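PDB 2PBE: aminoglycoside 6-adenylyltransferase from Bacillus subtilis, which transfers the adenylyl group of ATP, or the guanylyl group of GTP, to the 6-hydroxyl of streptomycin, giving bacterial resistance to this antibiotic. Local coordinates for residues T150-E153 with F154-C158; F161-V164 with S165-V168; A250-R253 with K254-A258. All blocks are in the same frame, centred on the assembly; numbering follows the deposited sequence.

Contact 1 of 3, residues T150-E153 with F154-C158; sequences TARE and FDDCC
Arg152 crosses over Asp156, one helical turn on, at a slant, without their charged atoms meeting. The aliphatic CG of Arg152 passes 4.0 Å from Asp156 OD2, but Arg152 NE stays 4.6 Å from that oxygen, and the guanidinium and carboxylate planes are turned 68° against each other. The arginine chain runs extended, CG opposite its own N across CA-CB (chi1 -178°), which brings CG alongside the aspartate and carries the guanidinium on past it, so that water 1 spans the remaining gap. This water accepts from Arg152 NE at 2.8 Å, lying in the guanidinium plane at its edge, and donates to Asp156 OD1 at 2.7 Å.

Just upstream, Thr150 is the N-cap of helix 151-173 and forms a capping box with Glu153. Glu153 N donates almost straight to Thr150 OG1 at 3.1 Å, and Thr150 N returns a bond to Glu153 OE2, met on its anti side with the donor 32° out of the carboxylate plane. The same OE2 has a long, weak ion pair with Lys147. Backbone bonding takes over with Phe154 N to Thr150 O at 2.9 Å.

Phe154 turns its ring from the polar flank into the protein, where it touches Met195 of helix 177-204 and Val259 of helix 238-263. Ala151 O lies at the ring edge, near its plane, while Cys158 SG sits 3.9 Å above one face of the Phe154 ring, displaced toward the rim. The carboxylate of Asp155 finds its partner in Tyr270, whose OH is hydrogen-bonded to Asp155 OD1.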
ATOM      1  N   THR A 150     -13.320   4.618  -9.126  1.00 31.74           N
ATOM      2  CA  THR A 150     -14.417   5.221  -9.850  1.00 33.20           C
ATOM      3  C   THR A 150     -15.340   4.017 -10.019  1.00 33.54           C
ATOM      4  O   THR A 150     -14.911   2.875  -9.784  1.00 34.62           O
ATOM      5  CB  THR A 150     -13.968   5.726 -11.225  1.00 34.35           C
ATOM      6  OG1 THR A 150     -13.473   4.633 -12.001  1.00 36.12           O
ATOM      7  CG2 THR A 150     -12.868   6.746 -11.068  1.00 34.22           C
ATOM      8  N   ALA A 151     -16.591   4.254 -10.405  1.00 31.82           N
ATOM      9  CA  ALA A 151     -17.549   3.163 -10.580  1.00 30.33           C
ATOM     10  C   ALA A 151     -16.980   2.091 -11.507  1.00 30.38           C
ATOM     11  O   ALA A 151     -17.121   0.876 -11.267  1.00 29.26           O
ATOM     12  CB  ALA A 151     -18.848   3.704 -11.144  1.00 27.25           C
ATOM     13  N   ARG A 152     -16.305   2.553 -12.550  1.00 30.30           N
ATOM     14  CA  ARG A 152     -15.709   1.668 -13.530  1.00 31.02           C
ATOM     15  C   ARG A 152     -14.519   0.882 -12.982  1.00 31.19           C
ATOM     16  O   ARG A 152     -14.424  -0.327 -13.185  1.00 31.09           O
ATOM     17  CB  ARG A 152     -15.282   2.484 -14.740  1.00 32.05           C
ATOM     18  CG  ARG A 152     -14.695   1.674 -15.845  1.00 33.92           C
ATOM     19  CD  ARG A 152     -14.532   2.532 -17.065  1.00 35.70           C
ATOM     20  NE  ARG A 152     -14.005   1.732 -18.161  1.00 38.36           N
ATOM     21  CZ  ARG A 152     -13.680   2.216 -19.349  1.00 38.66           C
ATOM     22  NH1 ARG A 152     -13.830   3.510 -19.613  1.00 38.12           N
ATOM     23  NH2 ARG A 152     -13.186   1.401 -20.274  1.00 39.84           N
ATOM     24  N   GLU A 153     -13.609   1.560 -12.292  1.00 30.09           N
ATOM     25  CA  GLU A 153     -12.463   0.873 -11.742  1.00 29.31           C
ATOM     26  C   GLU A 153     -12.967  -0.182 -10.779  1.00 28.67           C
ATOM     27  O   GLU A 153     -12.438  -1.294 -10.724  1.00 27.63           O
ATOM     28  CB  GLU A 153     -11.547   1.851 -11.016  1.00 30.23           C
ATOM     29  CG  GLU A 153     -10.711   2.695 -11.940  1.00 33.25           C
ATOM     30  CD  GLU A 153      -9.991   3.816 -11.227  1.00 36.06           C
ATOM     31  OE1 GLU A 153      -9.017   4.351 -11.792  1.00 38.25           O
ATOM     32  OE2 GLU A 153     -10.404   4.176 -10.111  1.00 38.40           O
ATOM     33  N   PHE A 154     -14.009   0.169 -10.032  1.00 28.05           N
ATOM     34  CA  PHE A 154     -14.586  -0.750  -9.061  1.00 27.87           C
ATOM     35  C   PHE A 154     -15.056  -2.014  -9.777  1.00 28.68           C
ATOM     36  O   PHE A 154     -14.680  -3.133  -9.410  1.00 28.37           O
ATOM     37  CB  PHE A 154     -15.768  -0.089  -8.354  1.00 27.85           C
ATOM     38  CG  PHE A 154     -16.550  -1.025  -7.486  1.00 27.61           C
ATOM     39  CD1 PHE A 154     -16.033  -1.463  -6.252  1.00 28.36           C
ATOM     40  CD2 PHE A 154     -17.789  -1.539  -7.916  1.00 28.40           C
ATOM     41  CE1 PHE A 154     -16.746  -2.405  -5.452  1.00 27.52           C
ATOM     42  CE2 PHE A 154     -18.508  -2.476  -7.131  1.00 27.92           C
ATOM     43  CZ  PHE A 154     -17.981  -2.909  -5.893  1.00 27.31           C
ATOM     44  N   ASP A 155     -15.886  -1.817 -10.794  1.00 29.06           N
ATOM     45  CA  ASP A 155     -16.413  -2.914 -11.577  1.00 27.95           C
ATOM     46  C   ASP A 155     -15.268  -3.733 -12.170  1.00 27.91           C
ATOM     47  O   ASP A 155     -15.334  -4.958 -12.216  1.00 28.05           O
ATOM     48  CB  ASP A 155     -17.305  -2.368 -12.682  1.00 27.57           C
ATOM     49  CG  ASP A 155     -17.921  -3.463 -13.503  1.00 30.72           C
ATOM     50  OD1 ASP A 155     -17.240  -3.964 -14.436  1.00 32.24           O
ATOM     51  OD2 ASP A 155     -19.073  -3.838 -13.201  1.00 31.67           O
ATOM     52  N   ASP A 156     -14.205  -3.064 -12.597  1.00 27.13           N
ATOM     53  CA  ASP A 156     -13.075  -3.784 -13.150  1.00 26.89           C
ATOM     54  C   ASP A 156     -12.455  -4.749 -12.128  1.00 27.32           C
ATOM     55  O   ASP A 156     -12.202  -5.906 -12.440  1.00 28.23           O
ATOM     56  CB  ASP A 156     -12.001  -2.825 -13.650  1.00 29.13           C
ATOM     57  CG  ASP A 156     -12.419  -2.052 -14.891  1.00 32.07           C
ATOM     58  OD1 ASP A 156     -13.303  -2.517 -15.638  1.00 32.09           O
ATOM     59  OD2 ASP A 156     -11.835  -0.978 -15.125  1.00 33.73           O
ATOM     60  N   CYS A 157     -12.230  -4.287 -10.907  1.00 27.27           N
ATOM     61  CA  CYS A 157     -11.641  -5.164  -9.898  1.00 27.52           C
ATOM     62  C   CYS A 157     -12.486  -6.403  -9.648  1.00 27.31           C
ATOM     63  O   CYS A 157     -11.947  -7.492  -9.448  1.00 27.54           O
ATOM     64  CB  CYS A 157     -11.440  -4.427  -8.580  1.00 27.42           C
ATOM     65  SG  CYS A 157     -10.510  -5.398  -7.367  1.00 28.27           S
ATOM     66  N   CYS A 158     -13.805  -6.245  -9.671  1.00 26.69           N
ATOM     67  CA  CYS A 158     -14.695  -7.373  -9.439  1.00 26.50           C
ATOM     68  C   CYS A 158     -14.688  -8.294 -10.657  1.00 26.05           C
ATOM     69  O   CYS A 158     -14.699  -9.521 -10.523  1.00 26.84           O
ATOM     70  CB  CYS A 158     -16.110  -6.894  -9.163  1.00 26.89           C
ATOM     71  SG  CYS A 158     -16.274  -5.935  -7.648  1.00 29.98           S
TER
HETATM   72  O   HOH W   1     -14.100  -1.071 -17.764  1.00 33.12           O

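Contact 2 of 3, residues F161-V164 with S165-V168; sequences FWMV and STYV
Tyr167 lays one face of its ring over the backbone of Val164, whose CA sits 4.2 Å above the ring plane and off centre toward the rim. The tyrosine CG lies beside its own backbone N (chi1 -67°), which folds the ring back along the helix until CD1 comes 3.6 Å from Met163 O. His183 of helix 177-204 meets this ring edge-to-face.

Thr166 reaches back to the same carbonyl with two donors. Its OG1 gives a hydrogen to Met163 O at 2.7 Å, approaching nearly along the C=O axis, while Thr166 N bonds to Met163 O at 3.0 Å from well above the carbonyl plane, 57° out of it and so on no lone pair. The hydroxyl can do this because chi1 of 66° sets it between the backbone N and the carbonyl carbon; the methyl CG2 is left 3.5 Å from Trp162 O. The buried hydroxyl is thereby satisfied within its own helix. Residue 163 is a selenomethionine, and its SE passes OG1 of Thr166 only loosely.

The usual bonds four residues back are weak here, from Ser165 N to Phe161 O, from Thr166 N to Trp162 O and from Val168 N to Val164 O, whereas Tyr167 N reaches Val164 O, three residues back, at 2.9 Å. Ser165 OG is instead hydrogen-bonded to Tyr249 OH on helix 238-263, and Val164 and Val168 pack on Ile187 and Ala180 of helix 177-204. A bond back to a carbonyl of the preceding turn is a common way for a threonine in a helix to pair its hydroxyl, here on helix 151-173, which packs against helices 177-204, 238-263 and 270-283 in the carboxy-terminal helical bundle.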
ATOM      1  N   PHE A 161     -11.389 -10.212 -10.620  1.00 24.27           N
ATOM      2  CA  PHE A 161     -11.418 -11.129  -9.488  1.00 22.23           C
ATOM      3  C   PHE A 161     -12.175 -12.409  -9.818  1.00 22.62           C
ATOM      4  O   PHE A 161     -11.614 -13.495  -9.803  1.00 22.94           O
ATOM      5  CB  PHE A 161     -12.102 -10.495  -8.290  1.00 21.16           C
ATOM      6  CG  PHE A 161     -12.182 -11.404  -7.096  1.00 19.46           C
ATOM      7  CD1 PHE A 161     -11.067 -11.558  -6.261  1.00 17.40           C
ATOM      8  CD2 PHE A 161     -13.345 -12.146  -6.825  1.00 19.31           C
ATOM      9  CE1 PHE A 161     -11.094 -12.439  -5.157  1.00 15.55           C
ATOM     10  CE2 PHE A 161     -13.394 -13.039  -5.718  1.00 18.30           C
ATOM     11  CZ  PHE A 161     -12.249 -13.177  -4.883  1.00 17.39           C
ATOM     12  N   TRP A 162     -13.463 -12.265 -10.108  1.00 23.76           N
ATOM     13  CA  TRP A 162     -14.284 -13.421 -10.401  1.00 24.74           C
ATOM     14  C   TRP A 162     -13.905 -14.164 -11.672  1.00 25.72           C
ATOM     15  O   TRP A 162     -13.989 -15.398 -11.708  1.00 25.62           O
ATOM     16  CB  TRP A 162     -15.750 -13.012 -10.418  1.00 24.86           C
ATOM     17  CG  TRP A 162     -16.199 -12.505  -9.092  1.00 23.74           C
ATOM     18  CD1 TRP A 162     -16.305 -11.192  -8.710  1.00 23.46           C
ATOM     19  CD2 TRP A 162     -16.539 -13.284  -7.946  1.00 23.05           C
ATOM     20  NE1 TRP A 162     -16.691 -11.105  -7.392  1.00 23.39           N
ATOM     21  CE2 TRP A 162     -16.842 -12.367  -6.892  1.00 23.75           C
ATOM     22  CE3 TRP A 162     -16.621 -14.670  -7.695  1.00 23.22           C
ATOM     23  CZ2 TRP A 162     -17.226 -12.784  -5.588  1.00 23.73           C
ATOM     24  CZ3 TRP A 162     -17.004 -15.107  -6.378  1.00 25.19           C
ATOM     25  CH2 TRP A 162     -17.302 -14.148  -5.344  1.00 24.75           C
HETATM   26  N   MSE A 163     -13.482 -13.440 -12.705  1.00 26.70           N
HETATM   27  CA  MSE A 163     -13.111 -14.112 -13.937  1.00 28.36           C
HETATM   28  C   MSE A 163     -11.900 -14.999 -13.767  1.00 28.45           C
HETATM   29  O   MSE A 163     -11.963 -16.192 -14.059  1.00 27.98           O
HETATM   30  CB  MSE A 163     -12.854 -13.104 -15.055  1.00 34.19           C
HETATM   31  CG  MSE A 163     -12.538 -13.744 -16.424  1.00 40.84           C
HETATM   32 SE   MSE A 163     -13.953 -14.912 -17.157  1.00 54.68          SE
HETATM   33  CE  MSE A 163     -14.951 -13.643 -18.250  1.00 47.01           C
ATOM     34  N   VAL A 164     -10.799 -14.427 -13.302  1.00 27.77           N
ATOM     35  CA  VAL A 164      -9.589 -15.197 -13.138  1.00 29.07           C
ATOM     36  C   VAL A 164      -9.848 -16.288 -12.109  1.00 30.29           C
ATOM     37  O   VAL A 164      -9.201 -17.344 -12.095  1.00 30.25           O
ATOM     38  CB  VAL A 164      -8.449 -14.301 -12.691  1.00 29.41           C
ATOM     39  CG1 VAL A 164      -7.207 -15.126 -12.398  1.00 28.95           C
ATOM     40  CG2 VAL A 164      -8.168 -13.273 -13.785  1.00 28.36           C
ATOM     41  N   SER A 165     -10.821 -16.023 -11.253  1.00 30.46           N
ATOM     42  CA  SER A 165     -11.183 -16.966 -10.220  1.00 30.66           C
ATOM     43  C   SER A 165     -11.619 -18.307 -10.819  1.00 32.17           C
ATOM     44  O   SER A 165     -11.352 -19.371 -10.241  1.00 32.83           O
ATOM     45  CB  SER A 165     -12.311 -16.379  -9.382  1.00 30.53           C
ATOM     46  OG  SER A 165     -12.605 -17.228  -8.310  1.00 32.08           O
ATOM     47  N   THR A 166     -12.281 -18.261 -11.977  1.00 31.73           N
ATOM     48  CA  THR A 166     -12.739 -19.488 -12.640  1.00 31.32           C
ATOM     49  C   THR A 166     -11.569 -20.318 -13.157  1.00 32.19           C
ATOM     50  O   THR A 166     -11.701 -21.525 -13.384  1.00 30.79           O
ATOM     51  CB  THR A 166     -13.647 -19.218 -13.842  1.00 30.82           C
ATOM     52  OG1 THR A 166     -12.893 -18.570 -14.869  1.00 32.09           O
ATOM     53  CG2 THR A 166     -14.826 -18.369 -13.442  1.00 30.23           C
ATOM     54  N   TYR A 167     -10.439 -19.655 -13.381  1.00 33.41           N
ATOM     55  CA  TYR A 167      -9.256 -20.351 -13.855  1.00 33.18           C
ATOM     56  C   TYR A 167      -8.766 -21.242 -12.725  1.00 32.92           C
ATOM     57  O   TYR A 167      -8.298 -22.344 -12.960  1.00 34.61           O
ATOM     58  CB  TYR A 167      -8.176 -19.353 -14.261  1.00 34.29           C
ATOM     59  CG  TYR A 167      -8.482 -18.482 -15.486  1.00 35.81           C
ATOM     60  CD1 TYR A 167      -9.807 -18.330 -15.998  1.00 36.21           C
ATOM     61  CD2 TYR A 167      -7.437 -17.761 -16.118  1.00 37.05           C
ATOM     62  CE1 TYR A 167     -10.080 -17.474 -17.116  1.00 38.71           C
ATOM     63  CE2 TYR A 167      -7.698 -16.905 -17.243  1.00 38.27           C
ATOM     64  CZ  TYR A 167      -9.019 -16.771 -17.727  1.00 39.20           C
ATOM     65  OH  TYR A 167      -9.261 -15.935 -18.786  1.00 40.56           O
ATOM     66  N   VAL A 168      -8.915 -20.765 -11.492  1.00 31.52           N
ATOM     67  CA  VAL A 168      -8.496 -21.521 -10.313  1.00 30.67           C
ATOM     68  C   VAL A 168      -9.421 -22.727 -10.116  1.00 32.11           C
ATOM     69  O   VAL A 168      -9.002 -23.811  -9.688  1.00 31.35           O
ATOM     70  CB  VAL A 168      -8.534 -20.617  -9.034  1.00 29.09           C
ATOM     71  CG1 VAL A 168      -8.014 -21.373  -7.815  1.00 25.46           C
ATOM     72  CG2 VAL A 168      -7.693 -19.354  -9.276  1.00 26.38           C
TER

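Contact 3 of 3, residues A250-R253 with K254-A258; sequences ALFR and KYSKA
With chi1 at 59°, Ser256 holds OG between its backbone N and carbonyl carbon, facing the preceding turn, where Phe252 O waits 2.6 Å from OG. This is the serine-to-backbone hydrogen bond common in helices, set in helix 238-263 of the carboxy-terminal helical bundle. Ser256 N also donates to Phe252 O, at 2.9 Å, and the two donors arrive from opposite faces of the carbonyl plane. The oxygen is thus gripped twice by one residue, and a buried hydroxyl is paired without leaving its helix. Ser256 OG has Arg253 O close by as well.

On another flank, Leu251 and Tyr255 lie side by side and point the same way, since both carry CG beside the backbone N. One leucine methyl, CD2, touches the ring at CE2 of Tyr255, 3.8 Å away. In the backbone, Tyr255 N runs to Leu251 O in an almost straight bond (174°). Lys254, its chain extended, stretches across the tyrosine ring, with CG 4.2 Å above the centre of one face. Both of these side chains end on Glu228 of helix 223-230: Lys254 NZ in a salt bridge to OE2, Tyr255 OH in a hydrogen bond to OE1.

Lys257 and Arg253 meet through the end of the lysine chain and the arginine CB. The charged ends stay apart, and the arginine is drawn off by helix 270-283, where Asp271 forms a salt bridge with NE and Thr275 a hydrogen bond with NH2; the salt bridge probably offsets the arginine's charge and so eases its repulsion with Lys257. Meanwhile the extended chain of Lys257 runs back past the preceding turn, its CE 4.0 Å from Arg253 CB.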
ATOM      1  N   ALA A 250     -15.436 -15.323   0.182  1.00 26.48           N
ATOM      2  CA  ALA A 250     -16.084 -14.775   1.363  1.00 24.40           C
ATOM      3  C   ALA A 250     -15.597 -13.369   1.658  1.00 24.50           C
ATOM      4  O   ALA A 250     -16.391 -12.465   1.899  1.00 24.65           O
ATOM      5  CB  ALA A 250     -15.815 -15.681   2.543  1.00 24.55           C
ATOM      6  N   LEU A 251     -14.280 -13.178   1.624  1.00 23.40           N
ATOM      7  CA  LEU A 251     -13.714 -11.873   1.906  1.00 23.30           C
ATOM      8  C   LEU A 251     -13.950 -10.851   0.810  1.00 24.26           C
ATOM      9  O   LEU A 251     -14.081  -9.664   1.094  1.00 24.51           O
ATOM     10  CB  LEU A 251     -12.228 -12.000   2.185  1.00 22.85           C
ATOM     11  CG  LEU A 251     -11.936 -12.596   3.562  1.00 22.84           C
ATOM     12  CD1 LEU A 251     -10.463 -12.894   3.706  1.00 22.99           C
ATOM     13  CD2 LEU A 251     -12.392 -11.617   4.653  1.00 23.82           C
ATOM     14  N   PHE A 252     -14.013 -11.302  -0.439  1.00 24.36           N
ATOM     15  CA  PHE A 252     -14.221 -10.354  -1.527  1.00 24.74           C
ATOM     16  C   PHE A 252     -15.628  -9.808  -1.514  1.00 24.95           C
ATOM     17  O   PHE A 252     -15.842  -8.650  -1.858  1.00 23.82           O
ATOM     18  CB  PHE A 252     -13.963 -10.987  -2.901  1.00 24.96           C
ATOM     19  CG  PHE A 252     -13.660  -9.971  -3.961  1.00 24.34           C
ATOM     20  CD1 PHE A 252     -12.427  -9.305  -3.954  1.00 24.71           C
ATOM     21  CD2 PHE A 252     -14.608  -9.644  -4.948  1.00 24.46           C
ATOM     22  CE1 PHE A 252     -12.118  -8.305  -4.932  1.00 26.31           C
ATOM     23  CE2 PHE A 252     -14.327  -8.639  -5.947  1.00 25.75           C
ATOM     24  CZ  PHE A 252     -13.073  -7.970  -5.932  1.00 25.63           C
ATOM     25  N   ARG A 253     -16.586 -10.650  -1.140  1.00 25.74           N
ATOM     26  CA  ARG A 253     -17.976 -10.217  -1.084  1.00 26.80           C
ATOM     27  C   ARG A 253     -18.028  -9.122  -0.038  1.00 26.90           C
ATOM     28  O   ARG A 253     -18.504  -8.022  -0.290  1.00 26.84           O
ATOM     29  CB  ARG A 253     -18.904 -11.368  -0.662  1.00 25.93           C
ATOM     30  CG  ARG A 253     -19.023 -12.469  -1.697  1.00 26.32           C
ATOM     31  CD  ARG A 253     -19.812 -13.683  -1.182  1.00 27.62           C
ATOM     32  NE  ARG A 253     -19.758 -14.777  -2.154  1.00 26.17           N
ATOM     33  CZ  ARG A 253     -19.277 -15.996  -1.901  1.00 28.94           C
ATOM     34  NH1 ARG A 253     -18.807 -16.298  -0.701  1.00 28.13           N
ATOM     35  NH2 ARG A 253     -19.268 -16.921  -2.861  1.00 30.29           N
ATOM     36  N   LYS A 254     -17.513  -9.462   1.136  1.00 26.99           N
ATOM     37  CA  LYS A 254     -17.480  -8.563   2.268  1.00 28.47           C
ATOM     38  C   LYS A 254     -16.975  -7.162   1.893  1.00 29.25           C
ATOM     39  O   LYS A 254     -17.699  -6.175   2.038  1.00 32.06           O
ATOM     40  CB  LYS A 254     -16.603  -9.167   3.367  1.00 28.04           C
ATOM     41  CG  LYS A 254     -16.595  -8.356   4.654  1.00 29.27           C
ATOM     42  CD  LYS A 254     -15.951  -9.102   5.814  1.00 30.19           C
ATOM     43  CE  LYS A 254     -15.859  -8.183   7.024  1.00 29.57           C
ATOM     44  NZ  LYS A 254     -15.244  -8.818   8.210  1.00 33.62           N
ATOM     45  N   TYR A 255     -15.755  -7.073   1.375  1.00 28.57           N
ATOM     46  CA  TYR A 255     -15.192  -5.769   1.033  1.00 28.27           C
ATOM     47  C   TYR A 255     -15.733  -5.064  -0.193  1.00 28.51           C
ATOM     48  O   TYR A 255     -15.764  -3.828  -0.222  1.00 27.73           O
ATOM     49  CB  TYR A 255     -13.672  -5.888   0.998  1.00 27.79           C
ATOM     50  CG  TYR A 255     -13.185  -6.181   2.400  1.00 29.62           C
ATOM     51  CD1 TYR A 255     -13.318  -5.205   3.433  1.00 28.89           C
ATOM     52  CD2 TYR A 255     -12.727  -7.476   2.764  1.00 29.48           C
ATOM     53  CE1 TYR A 255     -13.027  -5.520   4.797  1.00 29.11           C
ATOM     54  CE2 TYR A 255     -12.429  -7.806   4.130  1.00 30.01           C
ATOM     55  CZ  TYR A 255     -12.588  -6.821   5.141  1.00 31.07           C
ATOM     56  OH  TYR A 255     -12.357  -7.135   6.475  1.00 32.92           O
ATOM     57  N   SER A 256     -16.152  -5.820  -1.201  1.00 28.73           N
ATOM     58  CA  SER A 256     -16.706  -5.195  -2.401  1.00 29.49           C
ATOM     59  C   SER A 256     -18.097  -4.681  -2.052  1.00 29.85           C
ATOM     60  O   SER A 256     -18.529  -3.655  -2.575  1.00 30.52           O
ATOM     61  CB  SER A 256     -16.771  -6.181  -3.570  1.00 27.87           C
ATOM     62  OG  SER A 256     -17.576  -7.296  -3.242  1.00 32.88           O
ATOM     63  N   LYS A 257     -18.794  -5.396  -1.165  1.00 29.11           N
ATOM     64  CA  LYS A 257     -20.118  -4.964  -0.718  1.00 29.93           C
ATOM     65  C   LYS A 257     -19.937  -3.690   0.103  1.00 29.52           C
ATOM     66  O   LYS A 257     -20.653  -2.709  -0.072  1.00 29.89           O
ATOM     67  CB  LYS A 257     -20.791  -6.044   0.134  1.00 30.62           C
ATOM     68  CG  LYS A 257     -21.383  -7.157  -0.706  1.00 33.87           C
ATOM     69  CD  LYS A 257     -21.940  -8.304   0.117  1.00 36.80           C
ATOM     70  CE  LYS A 257     -22.444  -9.424  -0.802  1.00 37.78           C
ATOM     71  NZ  LYS A 257     -22.948 -10.605  -0.052  1.00 40.07           N
ATOM     72  N   ALA A 258     -18.942  -3.714   0.986  1.00 28.86           N
ATOM     73  CA  ALA A 258     -18.633  -2.572   1.827  1.00 29.49           C
ATOM     74  C   ALA A 258     -18.279  -1.328   1.013  1.00 31.31           C
ATOM     75  O   ALA A 258     -18.758  -0.218   1.297  1.00 32.31           O
ATOM     76  CB  ALA A 258     -17.494  -2.926   2.733  1.00 27.59           C
TER

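How the contacts relate
Contact 1 opens helix 151-173, contact 2 follows in series further along it, and contact 3 comes much later, in helix 238-263. Each joins adjoining residues of one helix, so none closes a long loop, and none nests in or crosses another. Contacts 1 and 2 adjoin without otherwise touching. Contact 3 meets both, since the two helices run antiparallel: Phe154 CZ lies 3.4 Å from Ser256 O and Cys158 CA 3.7 Å from Phe252 CE2, while further along Phe252 stacks on Phe161 and meets Trp162 steeply. Phe252 therefore joins all three, tying helix 151-173 to helix 238-263 in the helical part of the chain.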